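Local coordinates for protein YrdA (Escherichia coli, PDB 3TIO) that binds zinc and is a trimeric homologue of the gamma-class carbonic anhydrases, so it may share their chemistry, at residues D47-Q52 and G77-I82; I110-A115 and V129-R134. The protein carries 1 engineered substitution. One frame throughout, in Å; residues are numbered along the deposited sequence.

Contact 1 of 2, residues D47-Q52 and G77-I82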
loop_
_atom_site.group_PDB
_atom_site.type_symbol
_atom_site.label_atom_id
_atom_site.label_comp_id
_atom_site.label_asym_id
_atom_site.label_seq_id
_atom_site.Cartn_x
_atom_site.Cartn_y
_atom_site.Cartn_z
ATOM N N ASP A 47 -17.579 6.573 6.080
ATOM C CA ASP A 47 -18.059 7.833 6.620
ATOM C C ASP A 47 -19.157 8.521 5.816
ATOM O O ASP A 47 -20.251 8.730 6.341
ATOM C CB ASP A 47 -16.883 8.797 6.888
ATOM C CG ASP A 47 -15.809 8.774 5.806
ATOM O OD1 ASP A 47 -14.749 9.390 6.051
ATOM O OD2 ASP A 47 -16.007 8.165 4.731
ATOM N N VAL A 48 -18.892 8.868 4.558
ATOM C CA VAL A 48 -19.917 9.531 3.748
ATOM C C VAL A 48 -20.998 8.559 3.284
ATOM O O VAL A 48 -22.086 8.970 2.888
ATOM C CB VAL A 48 -19.312 10.248 2.523
ATOM C CG1 VAL A 48 -18.473 11.429 2.980
ATOM C CG2 VAL A 48 -18.477 9.289 1.710
ATOM N N HIS A 49 -20.685 7.270 3.322
ATOM C CA HIS A 49 -21.646 6.237 2.962
ATOM C C HIS A 49 -21.214 4.962 3.667
ATOM O O HIS A 49 -20.174 4.943 4.322
ATOM C CB HIS A 49 -21.721 6.032 1.447
ATOM C CG HIS A 49 -23.107 5.741 0.959
ATOM N ND1 HIS A 49 -23.816 4.625 1.350
ATOM C CD2 HIS A 49 -23.935 6.447 0.151
ATOM C CE1 HIS A 49 -25.021 4.658 0.809
ATOM N NE2 HIS A 49 -25.119 5.753 0.077
ATOM N N TYR A 50 -21.994 3.896 3.541
ATOM C CA TYR A 50 -21.663 2.667 4.241
ATOM C C TYR A 50 -20.831 1.661 3.467
ATOM O O TYR A 50 -20.718 1.722 2.242
ATOM C CB TYR A 50 -22.951 1.981 4.729
ATOM C CG TYR A 50 -23.817 1.389 3.632
ATOM C CD1 TYR A 50 -23.504 0.162 3.047
ATOM C CD2 TYR A 50 -24.955 2.058 3.184
ATOM C CE1 TYR A 50 -24.305 -0.387 2.036
ATOM C CE2 TYR A 50 -25.761 1.523 2.179
ATOM C CZ TYR A 50 -25.432 0.304 1.610
ATOM O OH TYR A 50 -26.220 -0.214 0.609
ATOM N N VAL A 51 -20.239 0.743 4.221
ATOM C CA VAL A 51 -19.453 -0.351 3.674
ATOM C C VAL A 51 -20.170 -1.586 4.195
ATOM O O VAL A 51 -20.389 -1.717 5.400
ATOM C CB VAL A 51 -17.998 -0.359 4.202
ATOM C CG1 VAL A 51 -17.280 -1.612 3.709
ATOM C CG2 VAL A 51 -17.268 0.890 3.740
ATOM N N GLN A 52 -20.551 -2.476 3.288
ATOM C CA GLN A 52 -21.256 -3.693 3.657
ATOM C C GLN A 52 -20.436 -4.887 3.196
ATOM O O GLN A 52 -20.154 -5.028 2.006
ATOM C CB GLN A 52 -22.631 -3.713 2.981
ATOM C CG GLN A 52 -23.545 -4.840 3.430
ATOM C CD GLN A 52 -24.850 -4.863 2.653
ATOM O OE1 GLN A 52 -24.933 -5.440 1.568
ATOM N NE2 GLN A 52 -25.871 -4.216 3.198
ATOM N N GLY A 77 -22.713 10.451 -1.988
ATOM C CA GLY A 77 -21.735 9.394 -2.173
ATOM C C GLY A 77 -22.399 8.075 -2.513
ATOM O O GLY A 77 -23.600 8.026 -2.783
ATOM N N ASN A 78 -21.615 7.002 -2.510
ATOM C CA ASN A 78 -22.129 5.672 -2.808
ATOM C C ASN A 78 -21.400 4.645 -1.952
ATOM O O ASN A 78 -20.227 4.812 -1.628
ATOM C CB ASN A 78 -21.957 5.349 -4.291
ATOM C CG ASN A 78 -22.926 6.114 -5.169
ATOM O OD1 ASN A 78 -24.142 6.059 -4.969
ATOM N ND2 ASN A 78 -22.395 6.830 -6.151
ATOM N N PRO A 79 -22.088 3.556 -1.590
ATOM C CA PRO A 79 -21.497 2.509 -0.757
ATOM C C PRO A 79 -20.531 1.545 -1.429
ATOM O O PRO A 79 -20.432 1.474 -2.655
ATOM C CB PRO A 79 -22.722 1.779 -0.229
ATOM C CG PRO A 79 -23.623 1.799 -1.433
ATOM C CD PRO A 79 -23.488 3.229 -1.922
ATOM N N LEU A 80 -19.806 0.818 -0.586
ATOM C CA LEU A 80 -18.895 -0.223 -1.028
ATOM C C LEU A 80 -19.614 -1.478 -0.547
ATOM O O LEU A 80 -19.870 -1.637 0.649
ATOM C CB LEU A 80 -17.530 -0.094 -0.345
ATOM C CG LEU A 80 -16.620 -1.325 -0.448
ATOM C CD1 LEU A 80 -16.360 -1.673 -1.907
ATOM C CD2 LEU A 80 -15.312 -1.048 0.281
ATOM N N THR A 81 -19.968 -2.352 -1.478
ATOM C CA THR A 81 -20.689 -3.563 -1.132
ATOM C C THR A 81 -19.904 -4.787 -1.573
ATOM O O THR A 81 -19.498 -4.890 -2.729
ATOM C CB THR A 81 -22.076 -3.575 -1.806
ATOM O OG1 THR A 81 -22.765 -2.355 -1.497
ATOM C CG2 THR A 81 -22.901 -4.756 -1.316
ATOM N N ILE A 82 -19.689 -5.705 -0.639
ATOM C CA ILE A 82 -18.954 -6.934 -0.908
ATOM C C ILE A 82 -19.812 -8.115 -0.466
ATOM O O ILE A 82 -20.362 -8.107 0.638
ATOM C CB ILE A 82 -17.618 -6.961 -0.130
ATOM C CG1 ILE A 82 -16.799 -5.708 -0.459
ATOM C CG2 ILE A 82 -16.847 -8.228 -0.467
ATOM C CD1 ILE A 82 -15.565 -5.526 0.410
HETATM O O HOH W 1 -25.358 -2.194 -0.890
HETATM O O HOH W 2 -23.065 -7.814 1.244
#
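His49 lays its imidazole against the loop Gly77 to Pro79 that leads into strand 80-82. Followed outward, its CB meets the carbonyl of Asn78, with O 3.6 Å away, and CG rests on the peptide joining Asn78 to Pro79. Beyond the branch, CD2 reaches Gly77 O, while CE1 comes close to Pro79 CD, also the nearest partner of NE2 at the tip (3.6 Å). Pro79 CD lies over the face, 3.5 Å from the centroid of the His49 ring, a CH-pi contact. ND1 accepts a bond from Tyr50 N nearly in the ring plane, which fixes the rotation of the imidazole. An alanine here would probably strip Pro79 CD of its aromatic cover and leave Tyr50 N without that acceptor.

Proline suits this place because its rigid, puckered ring offers CD to the imidazole and CB to the phenol, 3.5 Å from the centroid of the Tyr50 ring. Tyr50 CG stands between the backbone N and carbonyl carbon (chi1 70°), which brings the phenol over Pro79, and one water joins Tyr50 OH to Thr81 OG1. Beyond, successive coils of the left-handed beta-helix pair in parallel, Gln52 N bonding to Leu80 O (2.9 Å).

Asp47 OD2 bonds the zinc ligand His66. Val51 and Leu80 turn inward side by side, Leu80 also packing on Leu65 and Leu94 of strands 64-66 and 93-95, and strand 80-82 continues the parallel sheet to strand 98-99.

Contact 2 of 2, residues I110-A115 and V129-R134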
loop_
_atom_site.group_PDB
_atom_site.type_symbol
_atom_site.label_atom_id
_atom_site.label_comp_id
_atom_site.label_asym_id
_atom_site.label_seq_id
_atom_site.Cartn_x
_atom_site.Cartn_y
_atom_site.Cartn_z
ATOM N N ILE A 110 -6.576 -2.858 -7.715
ATOM C CA ILE A 110 -7.307 -1.624 -7.453
ATOM C C ILE A 110 -8.654 -1.701 -8.169
ATOM O O ILE A 110 -8.699 -1.866 -9.388
ATOM C CB ILE A 110 -6.540 -0.383 -7.988
ATOM C CG1 ILE A 110 -5.190 -0.249 -7.281
ATOM C CG2 ILE A 110 -7.374 0.872 -7.782
ATOM C CD1 ILE A 110 -4.332 0.891 -7.810
ATOM N N LEU A 111 -9.746 -1.602 -7.415
ATOM C CA LEU A 111 -11.090 -1.636 -7.994
ATOM C C LEU A 111 -11.711 -0.267 -7.761
ATOM O O LEU A 111 -11.886 0.162 -6.615
ATOM C CB LEU A 111 -11.934 -2.740 -7.346
ATOM C CG LEU A 111 -11.786 -4.153 -7.931
ATOM C CD1 LEU A 111 -10.352 -4.638 -7.808
ATOM C CD2 LEU A 111 -12.730 -5.100 -7.207
ATOM N N LEU A 112 -12.038 0.422 -8.850
ATOM C CA LEU A 112 -12.576 1.771 -8.768
ATOM C C LEU A 112 -14.085 1.916 -8.668
ATOM O O LEU A 112 -14.840 0.957 -8.823
ATOM C CB LEU A 112 -12.045 2.596 -9.941
ATOM C CG LEU A 112 -10.514 2.671 -9.956
ATOM C CD1 LEU A 112 -10.038 3.387 -11.212
ATOM C CD2 LEU A 112 -10.022 3.381 -8.696
ATOM N N ASP A 113 -14.506 3.148 -8.414
ATOM C CA ASP A 113 -15.909 3.487 -8.236
ATOM C C ASP A 113 -16.842 3.009 -9.336
ATOM O O ASP A 113 -16.555 3.151 -10.523
ATOM C CB ASP A 113 -16.042 4.998 -8.077
ATOM C CG ASP A 113 -15.176 5.534 -6.963
ATOM O OD1 ASP A 113 -15.718 5.845 -5.886
ATOM O OD2 ASP A 113 -13.950 5.630 -7.167
ATOM N N GLY A 114 -17.969 2.444 -8.921
ATOM C CA GLY A 114 -18.954 1.974 -9.878
ATOM C C GLY A 114 -18.675 0.616 -10.487
ATOM O O GLY A 114 -19.540 0.059 -11.165
ATOM N N ALA A 115 -17.483 0.073 -10.262
ATOM C CA ALA A 115 -17.157 -1.236 -10.816
ATOM C C ALA A 115 -18.099 -2.274 -10.218
ATOM O O ALA A 115 -18.502 -2.168 -9.059
ATOM C CB ALA A 115 -15.709 -1.600 -10.511
ATOM N N VAL A 129 -9.260 -2.319 -12.078
ATOM C CA VAL A 129 -10.599 -2.377 -12.654
ATOM C C VAL A 129 -11.120 -0.947 -12.737
ATOM O O VAL A 129 -11.380 -0.307 -11.710
ATOM C CB VAL A 129 -11.553 -3.221 -11.780
ATOM C CG1 VAL A 129 -12.935 -3.284 -12.425
ATOM C CG2 VAL A 129 -10.984 -4.620 -11.590
ATOM N N PRO A 130 -11.272 -0.423 -13.964
ATOM C CA PRO A 130 -11.757 0.940 -14.218
ATOM C C PRO A 130 -13.137 1.234 -13.641
ATOM O O PRO A 130 -13.915 0.326 -13.357
ATOM C CB PRO A 130 -11.757 1.030 -15.745
ATOM C CG PRO A 130 -10.704 0.054 -16.153
ATOM C CD PRO A 130 -10.963 -1.106 -15.231
ATOM N N GLN A 131 -13.440 2.521 -13.488
ATOM C CA GLN A 131 -14.731 2.939 -12.963
ATOM C C GLN A 131 -15.874 2.399 -13.817
ATOM O O GLN A 131 -15.797 2.389 -15.048
ATOM C CB GLN A 131 -14.820 4.467 -12.916
ATOM C CG GLN A 131 -13.795 5.131 -12.013
ATOM C CD GLN A 131 -13.968 6.638 -11.953
ATOM O OE1 GLN A 131 -15.017 7.139 -11.547
ATOM N NE2 GLN A 131 -12.936 7.369 -12.360
ATOM N N ASN A 132 -16.923 1.939 -13.144
ATOM C CA ASN A 132 -18.117 1.415 -13.797
ATOM C C ASN A 132 -17.942 0.182 -14.674
ATOM O O ASN A 132 -18.865 -0.185 -15.402
ATOM C CB ASN A 132 -18.780 2.517 -14.623
ATOM C CG ASN A 132 -19.181 3.709 -13.780
ATOM O OD1 ASN A 132 -19.909 3.572 -12.799
ATOM N ND2 ASN A 132 -18.706 4.889 -14.160
ATOM N N LYS A 133 -16.785 -0.467 -14.627
ATOM C CA LYS A 133 -16.608 -1.657 -15.451
ATOM C C LYS A 133 -17.279 -2.865 -14.800
ATOM O O LYS A 133 -17.145 -3.088 -13.596
ATOM C CB LYS A 133 -15.122 -1.959 -15.682
ATOM C CG LYS A 133 -14.899 -3.148 -16.618
ATOM C CD LYS A 133 -13.438 -3.318 -16.999
ATOM C CE LYS A 133 -13.254 -4.494 -17.954
ATOM N NZ LYS A 133 -13.996 -4.310 -19.235
ATOM N N ARG A 134 -18.011 -3.634 -15.600
ATOM C CA ARG A 134 -18.689 -4.824 -15.105
ATOM C C ARG A 134 -17.888 -6.063 -15.492
ATOM O O ARG A 134 -17.524 -6.238 -16.656
ATOM C CB ARG A 134 -20.105 -4.916 -15.692
ATOM C CG ARG A 134 -20.825 -6.231 -15.390
ATOM C CD ARG A 134 -22.197 -6.281 -16.048
ATOM N NE ARG A 134 -23.170 -5.434 -15.365
ATOM C CZ ARG A 134 -23.786 -5.763 -14.233
ATOM N NH1 ARG A 134 -23.537 -6.927 -13.652
ATOM N NH2 ARG A 134 -24.654 -4.926 -13.682
HETATM O O HOH W 3 -21.923 0.953 -12.098
#
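Val129 packs its two methyl branches against different residues of 110-115. CG1, anti to the backbone N (chi1 -179°), meets Ala115 CB at 3.8 Å; CG2 meets CG and CD1 of Leu111, whose side chain crosses it obliquely. A branched valine can fill both places, and alanine suits position 115 because its CB, already 3.7 Å from Lys133 O, would be crowded if it carried more atoms. Leu111 and Ala115 also touch Cys97, and Val129 touches Val146, so this side belongs to the buried interior. The backbone beside it is firmly tied: Val129 N gives a nearly straight bond to Ile110 O (2.8 Å, 170° at the hydrogen), and Leu112 N bonds to Val129 O. Leu112 is buried too, its CB against Gln131 CG (3.7 Å) and its side chain on Met107 of the second subunit.

Parallel pairing of successive coils, together with the hexapeptide repeats, fits the left-handed beta-helix of this family. Each coil here turns a corner through a type II beta turn, Leu112 to Ala115 on one and Pro130 to Lys133 on the next, so two similar turns stack. Asn132 N bonds to Asp113 O at 2.9 Å, with the donor tilted from the carbonyl plane. Gly114 suits its corner because a CB would clash with Asn132 OD1 and press on the preceding carbonyl. Asp113 OD1 bonds Thr68 OG1, with a weak bond to ND1 of the zinc ligand His95, and the side chain lies about 6 Å from a zinc ion.

The outer side is met by polar groups and water. Gln131 and Asn132 are exposed; Asn132 turns OD1 back toward Gly114 CA, and a water gives a bond to Gly114 O and a weak one to Asn132 OD1.

In the fold
From the N terminus, the chain first reaches 47-52, rounds a corner into strand 50-53, and goes on through strands 58-59 and 64-66 before 77-82 returns alongside it. Contact 1 thus closes one long circuit, with His66 and His69, two of the zinc ligands, inside it. The third, His95, follows before contact 2 opens at 110-115 and closes a shorter circuit at 129-134. The two are in series, neither nested nor crossed, with centres about 14 Å apart. Contact 1 joins neighbouring strands of the sheet containing 50-53 and 80-82; contact 2 joins the strand pair 110-111 and 128-129 and their following corners. Both touch the second subunit.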